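Local coordinates for protein esterase Rv0045c (Mycobacterium tuberculosis, PDB 6WYN) that hydrolyses carboxylic esters, favouring short, straight alkyl chains, above all those of four atoms, and probably serves in ester or lipid metabolism, at residues 87-91 with 155-161. Numbering follows the deposited sequence.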
ATOM      1  N   PHE A  87      -5.741  -1.368  -5.409  1.00  9.98           N
ATOM      2  CA  PHE A  87      -5.016  -0.672  -4.332  1.00  9.86           C
ATOM      3  C   PHE A  87      -3.705  -1.413  -4.082  1.00 10.15           C
ATOM      4  O   PHE A  87      -3.758  -2.662  -3.951  1.00 10.85           O
ATOM      5  CB  PHE A  87      -5.869  -0.642  -3.067  1.00  9.75           C
ATOM      6  CG  PHE A  87      -7.087   0.233  -3.123  1.00 10.17           C
ATOM      7  CD1 PHE A  87      -8.303  -0.264  -3.544  1.00 10.16           C
ATOM      8  CD2 PHE A  87      -7.019   1.554  -2.693  1.00 10.21           C
ATOM      9  CE1 PHE A  87      -9.445   0.534  -3.562  1.00 10.96           C
ATOM     10  CE2 PHE A  87      -8.141   2.365  -2.753  1.00 10.03           C
ATOM     11  CZ  PHE A  87      -9.349   1.855  -3.162  1.00 10.70           C
ATOM     12  N   LEU A  88      -2.605  -0.672  -4.001  1.00  9.60           N
ATOM     13  CA  LEU A  88      -1.256  -1.204  -3.703  1.00 10.42           C
ATOM     14  C   LEU A  88      -0.727  -0.501  -2.462  1.00 10.40           C
ATOM     15  O   LEU A  88      -0.506   0.712  -2.526  1.00 10.77           O
ATOM     16  CB  LEU A  88      -0.354  -1.002  -4.913  1.00 10.52           C
ATOM     17  CG  LEU A  88      -0.926  -1.534  -6.234  1.00 12.05           C
ATOM     18  CD1 LEU A  88       0.054  -1.338  -7.364  1.00 13.36           C
ATOM     19  CD2 LEU A  88      -1.195  -3.039  -6.146  1.00 13.48           C
ATOM     20  N   HIS A  89      -0.519  -1.253  -1.392  1.00 10.19           N
ATOM     21  CA  HIS A  89       0.017  -0.748  -0.107  1.00 10.32           C
ATOM     22  C   HIS A  89       1.497  -0.330  -0.162  1.00 11.29           C
ATOM     23  O   HIS A  89       2.211  -0.503  -1.187  1.00 11.76           O
ATOM     24  CB  HIS A  89      -0.174  -1.851   0.934  1.00 10.36           C
ATOM     25  CG  HIS A  89       0.638  -3.068   0.657  1.00 11.43           C
ATOM     26  ND1 HIS A  89       1.985  -3.137   0.978  1.00 11.62           N
ATOM     27  CD2 HIS A  89       0.284  -4.281   0.147  1.00 11.25           C
ATOM     28  CE1 HIS A  89       2.426  -4.350   0.641  1.00 12.70           C
ATOM     29  NE2 HIS A  89       1.402  -5.065   0.169  1.00 12.65           N
ATOM     30  N   GLY A  90       1.979   0.181   0.962  1.00 13.07           N
ATOM     31  CA  GLY A  90       3.378   0.636   1.078  1.00 14.46           C
ATOM     32  C   GLY A  90       4.325  -0.451   1.568  1.00 14.98           C
ATOM     33  O   GLY A  90       3.896  -1.559   2.008  1.00 14.43           O
ATOM     34  N   GLY A  91       5.623  -0.136   1.555  1.00 17.10           N
ATOM     35  CA  GLY A  91       6.617  -0.931   2.313  1.00 15.70           C
ATOM     36  C   GLY A  91       6.170  -1.224   3.725  1.00 16.46           C
ATOM     37  O   GLY A  91       5.717  -0.283   4.459  1.00 15.94           O
ATOM     38  N   SER A 155       3.176   4.938  -1.318  1.00 15.44           N
ATOM     39  CA  SER A 155       4.663   4.747  -1.195  1.00 17.05           C
ATOM     40  C   SER A 155       5.201   3.680  -2.204  1.00 15.18           C
ATOM     41  O   SER A 155       5.084   3.892  -3.398  1.00 16.28           O
ATOM     42  CB  SER A 155       5.055   4.497   0.229  1.00 17.52           C
ATOM     43  OG  SER A 155       6.412   4.914   0.426  1.00 21.63           O
ATOM     44  N   LEU A 156       5.826   2.589  -1.792  1.00 15.03           N
ATOM     45  CA  LEU A 156       6.302   1.541  -2.743  1.00 15.68           C
ATOM     46  C   LEU A 156       5.195   1.130  -3.727  1.00 13.70           C
ATOM     47  O   LEU A 156       5.459   0.971  -4.917  1.00 13.97           O
ATOM     48  CB  LEU A 156       6.745   0.346  -1.905  1.00 17.38           C
ATOM     49  CG  LEU A 156       7.311  -0.853  -2.665  1.00 18.79           C
ATOM     50  CD1 LEU A 156       8.510  -0.457  -3.549  1.00 19.57           C
ATOM     51  CD2 LEU A 156       7.730  -1.915  -1.656  1.00 18.53           C
ATOM     52  N   GLY A 157       3.970   0.977  -3.230  1.00 11.53           N
ATOM     53  CA  GLY A 157       2.790   0.710  -4.052  1.00 12.18           C
ATOM     54  C   GLY A 157       2.546   1.730  -5.123  1.00 12.34           C
ATOM     55  O   GLY A 157       2.128   1.331  -6.221  1.00 13.03           O
ATOM     56  N   GLY A 158       2.692   3.031  -4.818  1.00 13.58           N
ATOM     57  CA  GLY A 158       2.505   4.098  -5.820  1.00 12.45           C
ATOM     58  C   GLY A 158       3.531   4.026  -6.958  1.00 12.49           C
ATOM     59  O   GLY A 158       3.138   4.238  -8.136  1.00 13.45           O
ATOM     60  N   LEU A 159       4.788   3.735  -6.644  1.00 12.58           N
ATOM     61  CA  LEU A 159       5.853   3.602  -7.686  1.00 14.05           C
ATOM     62  C   LEU A 159       5.602   2.300  -8.477  1.00 14.28           C
ATOM     63  O   LEU A 159       5.721   2.318  -9.713  1.00 13.06           O
ATOM     64  CB  LEU A 159       7.228   3.635  -7.013  1.00 14.45           C
ATOM     65  CG  LEU A 159       7.503   4.867  -6.149  1.00 16.45           C
ATOM     66  CD1 LEU A 159       8.971   4.984  -5.840  1.00 17.53           C
ATOM     67  CD2 LEU A 159       7.021   6.133  -6.835  1.00 16.77           C
ATOM     68  N   THR A 160       5.097   1.259  -7.814  1.00 13.77           N
ATOM     69  CA  THR A 160       4.689   0.006  -8.512  1.00 14.61           C
ATOM     70  C   THR A 160       3.620   0.364  -9.541  1.00 14.26           C
ATOM     71  O   THR A 160       3.713  -0.081 -10.681  1.00 14.10           O
ATOM     72  CB  THR A 160       4.282  -1.091  -7.521  1.00 14.16           C
ATOM     73  OG1 THR A 160       5.420  -1.274  -6.685  1.00 14.65           O
ATOM     74  CG2 THR A 160       3.924  -2.390  -8.201  1.00 14.29           C
ATOM     75  N   ALA A 161       2.670   1.217  -9.163  1.00 15.27           N
ATOM     76  CA  ALA A 161       1.574   1.638 -10.045  1.00 14.58           C
ATOM     77  C   ALA A 161       2.127   2.391 -11.245  1.00 15.53           C
ATOM     78  O   ALA A 161       1.609   2.194 -12.341  1.00 15.52           O
ATOM     79  CB  ALA A 161       0.570   2.479  -9.315  1.00 15.38           C
TER
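Leu88, ending a central strand of the alpha/beta-hydrolase sheet, packs against Gly157, the last glycine of the GxSxG nucleophile elbow, in the first turn of helix 156-167. The tight part lies here: with no side chain at Gly157, the strand backbone lies directly against the helix, the CA atoms of Leu88 and Gly157 being 4.5 Å apart. With CG set beside its own backbone N (chi1 -52°), the buried Leu88 extends along the helix and makes the largest overlap; its CD1 lies 3.6 Å from Gly157 O and 4.1 Å from Thr160 CG2, and reaches Ala161 CB at its far end. Thr160 OG1 donates to Leu156 O from above the carbonyl plane, and that oxygen also accepts from Thr160 N.

Toward the active site Gly90 and Gly91 offer only backbone, and Gly91, a site of substrate selectivity, is exposed. Gly90 CA stays 4.3 Å from CB of Ser155, the probable nucleophile, whose OG is hydrogen-bonded to His310 NE2. Gly91 N touches Leu156 CB at 3.7 Å. The loop before it is braced from within: the CB of His89 is directed away from the helix, and its ND1 donates to Gly90 O at 2.7 Å, with the acceptor in the imidazole plane and an N-H...O angle of 160°.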